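Local structure of putative branched chain amino acid ABC transporter, periplasmic amino acid-binding protein (Brucella ovis, 4XFK) at residues N223-L226 against L227-A231; W168-D171 against V172-V176. The protein probably serves as the periplasmic amino-acid-binding component of an ABC transport system, of the leucine-binding protein family. The protein carries 1 engineered substitution. All coordinates share one frame; numbering follows the deposited sequence.

Interaction 1 (N223-L226 against L227-A231); sequences NDLL and LLMKA
L225 and M229 meet one turn apart at the start of helix 223-235, the helix of a right-handed beta-alpha-beta unit whose strands are 215-218 and 240-243 in the periplasmic-binding-protein fold. Three of the first four carbonyl oxygens, those of N223, L225 and L226, accept amides four residues on. N223 O accepts from L227 N at 2.8 Å, the donor tilted out of the carbonyl plane. M229 N reaches L225 O at 2.8 Å in a straighter bond, with an N-H...O angle of 167°, and approaches nearly in line with the C=O bond. The third amide, K230 N, gives a longer bond of 3.1 Å to L226 O; that oxygen also accepts from N254 ND2 of helix 251-255, so two donors grip it. D224 O is served instead by a side-chain donor, N220 ND2, while the CB of L228 lies 3.3 Å from this oxygen. The carboxylate of D224 turns from the helix toward a preceding loop, where OD2 is satisfied by the backbone N of N196.

The apolar packing lies on two flanks. L225 and M229 run side by side and point the same way, and both touch N251 of helix 251-255. M229 CG stands beside its own backbone N (chi1 -67°), 3.9 Å from L225 CD1, and the bend at chi2 keeps SD close to the same methyl. L228 packs on F241 of strand 240-243 and V205 of helix 202-210. L227 leans the other way, over Q199 and F201; its CG also lies next to the backbone N (chi1 -62°), which brings the branch back along the helix until CD1 lies 4.2 Å from N223 CB.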
ATOM      1  N   ASN A 223      -5.367   1.640  14.688  1.00  9.41           N
ATOM      2  CA  ASN A 223      -6.442   1.558  15.675  1.00 10.32           C
ATOM      3  C   ASN A 223      -7.840   1.754  15.097  1.00  9.75           C
ATOM      4  O   ASN A 223      -8.805   1.185  15.602  1.00  8.83           O
ATOM      5  CB  ASN A 223      -6.186   2.558  16.802  1.00 12.04           C
ATOM      6  CG  ASN A 223      -4.856   2.338  17.453  1.00 18.53           C
ATOM      7  OD1 ASN A 223      -4.003   3.230  17.486  1.00 24.38           O
ATOM      8  ND2 ASN A 223      -4.651   1.129  17.951  1.00 17.28           N
ATOM      9  N   ASP A 224      -7.946   2.538  14.030  1.00  8.57           N
ATOM     10  CA  ASP A 224      -9.240   2.813  13.421  1.00  8.53           C
ATOM     11  C   ASP A 224      -9.860   1.573  12.786  1.00  7.83           C
ATOM     12  O   ASP A 224     -11.066   1.558  12.542  1.00  8.59           O
ATOM     13  CB  ASP A 224      -9.129   3.932  12.394  1.00  8.87           C
ATOM     14  CG  ASP A 224      -8.969   5.294  13.033  1.00  9.20           C
ATOM     15  OD1 ASP A 224      -9.250   5.439  14.244  1.00 10.42           O
ATOM     16  OD2 ASP A 224      -8.583   6.229  12.313  1.00  9.83           O
ATOM     17  N   LEU A 225      -9.051   0.555  12.475  1.00  8.64           N
ATOM     18  CA  LEU A 225      -9.613  -0.749  12.123  1.00  7.26           C
ATOM     19  C   LEU A 225      -9.557  -1.732  13.301  1.00  7.75           C
ATOM     20  O   LEU A 225     -10.529  -2.423  13.557  1.00  9.07           O
ATOM     21  CB  LEU A 225      -8.995  -1.351  10.852  1.00  7.53           C
ATOM     22  CG  LEU A 225      -9.687  -2.613  10.312  1.00  8.87           C
ATOM     23  CD1 LEU A 225     -11.193  -2.398  10.137  1.00  9.91           C
ATOM     24  CD2 LEU A 225      -9.065  -3.034   8.994  1.00  8.95           C
ATOM     25  N   LEU A 226      -8.442  -1.773  14.032  1.00  8.87           N
ATOM     26  CA  LEU A 226      -8.307  -2.687  15.169  1.00  9.55           C
ATOM     27  C   LEU A 226      -9.442  -2.525  16.182  1.00  8.20           C
ATOM     28  O   LEU A 226     -10.051  -3.511  16.614  1.00  9.25           O
ATOM     29  CB  LEU A 226      -6.951  -2.488  15.860  1.00 12.33           C
ATOM     30  CG  LEU A 226      -5.691  -2.880  15.078  1.00 15.81           C
ATOM     31  CD1 LEU A 226      -4.438  -2.239  15.675  1.00 16.76           C
ATOM     32  CD2 LEU A 226      -5.539  -4.391  15.035  1.00 16.11           C
ATOM     33  N   LEU A 227      -9.732  -1.283  16.558  1.00  9.06           N
ATOM     34  CA  LEU A 227     -10.737  -1.032  17.589  1.00 10.27           C
ATOM     35  C   LEU A 227     -12.149  -1.100  17.024  1.00  9.89           C
ATOM     36  O   LEU A 227     -13.101  -1.398  17.746  1.00 12.00           O
ATOM     37  CB  LEU A 227     -10.495   0.308  18.285  1.00 10.93           C
ATOM     38  CG  LEU A 227      -9.169   0.425  19.041  1.00 12.16           C
ATOM     39  CD1 LEU A 227      -9.061   1.787  19.709  1.00 13.19           C
ATOM     40  CD2 LEU A 227      -8.992  -0.724  20.049  1.00 13.54           C
ATOM     41  N   LEU A 228     -12.281  -0.827  15.729  1.00  9.82           N
ATOM     42  CA  LEU A 228     -13.553  -1.000  15.045  1.00 10.16           C
ATOM     43  C   LEU A 228     -13.930  -2.488  15.023  1.00 10.43           C
ATOM     44  O   LEU A 228     -15.079  -2.851  15.305  1.00 11.09           O
ATOM     45  CB  LEU A 228     -13.470  -0.428  13.627  1.00 11.69           C
ATOM     46  CG  LEU A 228     -14.707  -0.593  12.738  1.00 11.59           C
ATOM     47  CD1 LEU A 228     -15.977  -0.047  13.397  1.00 13.31           C
ATOM     48  CD2 LEU A 228     -14.463   0.074  11.378  1.00 11.98           C
ATOM     49  N   MET A 229     -12.966  -3.348  14.695  1.00  9.95           N
ATOM     50  CA  MET A 229     -13.190  -4.794  14.709  0.63  9.56           C
ATOM     51  C   MET A 229     -13.556  -5.280  16.109  1.00  9.84           C
ATOM     52  O   MET A 229     -14.452  -6.106  16.278  1.00 12.03           O
ATOM     53  CB  MET A 229     -11.956  -5.553  14.204  0.63 11.50           C
ATOM     54  CG  MET A 229     -11.643  -5.343  12.730  0.63 11.34           C
ATOM     55  SD  MET A 229     -13.040  -5.673  11.631  0.63 12.93           S
ATOM     56  CE  MET A 229     -13.193  -7.457  11.782  0.63 13.85           C
ATOM     57  N   LYS A 230     -12.858  -4.768  17.117  1.00 10.63           N
ATOM     58  CA  LYS A 230     -13.148  -5.153  18.495  1.00 11.61           C
ATOM     59  C   LYS A 230     -14.581  -4.791  18.896  1.00 11.79           C
ATOM     60  O   LYS A 230     -15.290  -5.592  19.513  1.00 12.62           O
ATOM     61  CB  LYS A 230     -12.146  -4.509  19.452  1.00 12.88           C
ATOM     62  CG  LYS A 230     -12.321  -4.942  20.893  1.00 17.28           C
ATOM     63  CD  LYS A 230     -11.174  -4.466  21.755  1.00 21.22           C
ATOM     64  CE  LYS A 230     -11.379  -4.903  23.194  1.00 24.54           C
ATOM     65  NZ  LYS A 230     -10.170  -4.639  24.009  1.00 27.77           N
ATOM     66  N   ALA A 231     -15.003  -3.578  18.550  1.00 12.43           N
ATOM     67  CA  ALA A 231     -16.363  -3.132  18.842  1.00 11.41           C
ATOM     68  C   ALA A 231     -17.388  -3.971  18.081  1.00 10.61           C
ATOM     69  O   ALA A 231     -18.435  -4.328  18.628  1.00 12.74           O
ATOM     70  CB  ALA A 231     -16.524  -1.655  18.513  1.00 12.68           C
TER

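Interaction 2 (W168-D171 against V172-V176); sequences WGVD and VENTV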
ATOM      1  N   TRP A 168      -7.109   9.860   2.031  1.00  7.38           N
ATOM      2  CA  TRP A 168      -7.297   8.437   1.760  1.00  7.57           C
ATOM      3  C   TRP A 168      -8.739   7.971   1.984  1.00  6.43           C
ATOM      4  O   TRP A 168      -9.345   7.344   1.110  1.00  6.69           O
ATOM      5  CB  TRP A 168      -6.325   7.608   2.611  1.00  7.12           C
ATOM      6  CG  TRP A 168      -6.732   6.171   2.758  1.00  6.68           C
ATOM      7  CD1 TRP A 168      -7.140   5.553   3.909  1.00  6.95           C
ATOM      8  CD2 TRP A 168      -6.778   5.172   1.730  1.00  6.36           C
ATOM      9  NE1 TRP A 168      -7.430   4.236   3.665  1.00  6.50           N
ATOM     10  CE2 TRP A 168      -7.222   3.975   2.336  1.00  5.77           C
ATOM     11  CE3 TRP A 168      -6.510   5.177   0.356  1.00  6.37           C
ATOM     12  CZ2 TRP A 168      -7.393   2.788   1.618  1.00  6.47           C
ATOM     13  CZ3 TRP A 168      -6.672   3.992  -0.353  1.00  6.93           C
ATOM     14  CH2 TRP A 168      -7.113   2.817   0.278  1.00  7.18           C
ATOM     15  N   GLY A 169      -9.290   8.269   3.155  1.00  7.20           N
ATOM     16  CA  GLY A 169     -10.621   7.801   3.489  1.00  7.27           C
ATOM     17  C   GLY A 169     -11.704   8.420   2.630  1.00  7.75           C
ATOM     18  O   GLY A 169     -12.690   7.762   2.281  1.00  8.42           O
ATOM     19  N   VAL A 170     -11.532   9.691   2.297  1.00  8.29           N
ATOM     20  CA  VAL A 170     -12.438  10.373   1.387  1.00  8.46           C
ATOM     21  C   VAL A 170     -12.413   9.686   0.021  1.00  8.39           C
ATOM     22  O   VAL A 170     -13.462   9.464  -0.580  1.00  8.82           O
ATOM     23  CB  VAL A 170     -12.055  11.858   1.288  1.00 10.08           C
ATOM     24  CG1 VAL A 170     -12.784  12.547   0.134  1.00 11.02           C
ATOM     25  CG2 VAL A 170     -12.356  12.547   2.614  1.00 11.61           C
ATOM     26  N   ASP A 171     -11.221   9.323  -0.453  1.00  7.54           N
ATOM     27  CA  ASP A 171     -11.118   8.630  -1.731  1.00  8.54           C
ATOM     28  C   ASP A 171     -11.799   7.262  -1.696  1.00  8.34           C
ATOM     29  O   ASP A 171     -12.420   6.846  -2.684  1.00  9.18           O
ATOM     30  CB  ASP A 171      -9.656   8.444  -2.145  1.00  8.38           C
ATOM     31  CG  ASP A 171      -8.996   9.726  -2.615  1.00  9.61           C
ATOM     32  OD1 ASP A 171      -9.699  10.692  -2.963  1.00 11.99           O
ATOM     33  OD2 ASP A 171      -7.751   9.750  -2.658  1.00 10.73           O
ATOM     34  N   VAL A 172     -11.680   6.548  -0.576  1.00  7.47           N
ATOM     35  CA  VAL A 172     -12.367   5.267  -0.459  1.00  8.05           C
ATOM     36  C   VAL A 172     -13.881   5.468  -0.527  1.00  7.66           C
ATOM     37  O   VAL A 172     -14.571   4.786  -1.290  1.00  8.26           O
ATOM     38  CB  VAL A 172     -11.981   4.494   0.833  1.00  8.14           C
ATOM     39  CG1 VAL A 172     -12.853   3.246   0.980  1.00  6.76           C
ATOM     40  CG2 VAL A 172     -10.499   4.122   0.811  1.00  8.38           C
ATOM     41  N   GLU A 173     -14.398   6.394   0.268  1.00  8.31           N
ATOM     42  CA  GLU A 173     -15.829   6.661   0.223  1.00  8.62           C
ATOM     43  C   GLU A 173     -16.290   7.019  -1.188  1.00  9.12           C
ATOM     44  O   GLU A 173     -17.289   6.486  -1.681  1.00 10.03           O
ATOM     45  CB  GLU A 173     -16.218   7.785   1.179  1.00 10.40           C
ATOM     46  CG  GLU A 173     -17.727   8.039   1.181  1.00 12.55           C
ATOM     47  CD  GLU A 173     -18.143   9.182   2.077  1.00 14.83           C
ATOM     48  OE1 GLU A 173     -18.175   8.994   3.307  1.00 15.67           O
ATOM     49  OE2 GLU A 173     -18.461  10.266   1.543  1.00 17.78           O
ATOM     50  N   ASN A 174     -15.568   7.924  -1.846  1.00  9.75           N
ATOM     51  CA  ASN A 174     -15.961   8.358  -3.183  1.00 10.82           C
ATOM     52  C   ASN A 174     -15.924   7.196  -4.177  1.00 11.45           C
ATOM     53  O   ASN A 174     -16.790   7.071  -5.035  1.00 12.32           O
ATOM     54  CB  ASN A 174     -15.088   9.520  -3.667  1.00 11.90           C
ATOM     55  CG  ASN A 174     -15.370  10.818  -2.924  1.00 12.87           C
ATOM     56  OD1 ASN A 174     -16.429  10.985  -2.320  1.00 17.90           O
ATOM     57  ND2 ASN A 174     -14.424  11.749  -2.983  1.00 14.73           N
ATOM     58  N   THR A 175     -14.922   6.334  -4.041  1.00 10.27           N
ATOM     59  CA  THR A 175     -14.792   5.152  -4.890  1.00 10.71           C
ATOM     60  C   THR A 175     -15.938   4.166  -4.672  1.00  9.82           C
ATOM     61  O   THR A 175     -16.562   3.704  -5.627  1.00 10.35           O
ATOM     62  CB  THR A 175     -13.460   4.437  -4.614  1.00 10.10           C
ATOM     63  OG1 THR A 175     -12.371   5.313  -4.927  1.00 11.16           O
ATOM     64  CG2 THR A 175     -13.345   3.173  -5.450  1.00 11.13           C
ATOM     65  N   VAL A 176     -16.226   3.861  -3.411  1.00  9.74           N
ATOM     66  CA  VAL A 176     -17.299   2.937  -3.072  1.00  9.75           C
ATOM     67  C   VAL A 176     -18.651   3.450  -3.593  1.00 10.14           C
ATOM     68  O   VAL A 176     -19.435   2.692  -4.163  1.00 11.67           O
ATOM     69  CB  VAL A 176     -17.339   2.690  -1.545  1.00 10.06           C
ATOM     70  CG1 VAL A 176     -18.639   2.019  -1.131  1.00 11.97           C
ATOM     71  CG2 VAL A 176     -16.132   1.860  -1.109  1.00 10.74           C
TER
HETATM   72  O   HOH W   1     -11.975  11.455  -4.091  1.00 20.70           O
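D171 O receives two hydrogen bonds from T175, one turn further along helix 167-184, which links strands 158-164 and 186-193 in a beta-alpha-beta unit of the periplasmic-binding-protein fold. The backbone N of T175 lies 2.9 Å from D171 O, and the hydroxyl OG1, at 2.7 Å, donates to it from the opposite face of the carbonyl plane. The hydroxyl can do so because it sits beside its own backbone N (chi1 -62°), turned back toward the preceding turn. Side chains of the same two turns are also bridged through water: one molecule donates to D171 OD1 and accepts from N174 ND2, each at 2.7 Å. With OD2 of D171 bound to the backbone N of L120, both carboxylate oxygens have partners, which fixes the rotation of the group. Regular bonds from V172 N, E173 N and N174 N to the carbonyls of W168, G169 and V170 complete the ladder.

Beside this bridge, the amide of N174 lies alongside V170, its ND2 3.6 Å from V170 CG1. E173 and V172 face strand 158-164, and V172 and T175 also pack on F142 of helix 138-152. With CG anti to the backbone N (chi1 161°), the indole of W168 swings forward along the helix to V172; NE1 donates to G219 O and the ring meets F245 at an inclined angle, with an acetate ion close by. One indole face is covered in a CH-pi contact by V172 CG2, 3.6 Å from the centroid of the six-membered ring and 15° off its normal.

How the interactions relate
The two contacts come in series along the chain, interaction 2 before interaction 1, with centres about 19 Å apart and nearest atoms about 9 Å apart. Each lies near the start of a helix, 167-184 or 223-235, in beta-alpha-beta units of the same mixed sheet, with the unit of helix 202-210 between them in the chain. Both therefore belong to one lobe. The loop leading into helix 223-235 connects them indirectly: G219 bonds the indole of W168 and N220 bonds D224. The side chain of W168 is about 8 Å from a bound sodium ion and that of L225 about 13 Å from one. As in periplasmic binding proteins generally, this lobe probably closes over a ligand cleft, probably nearer W168.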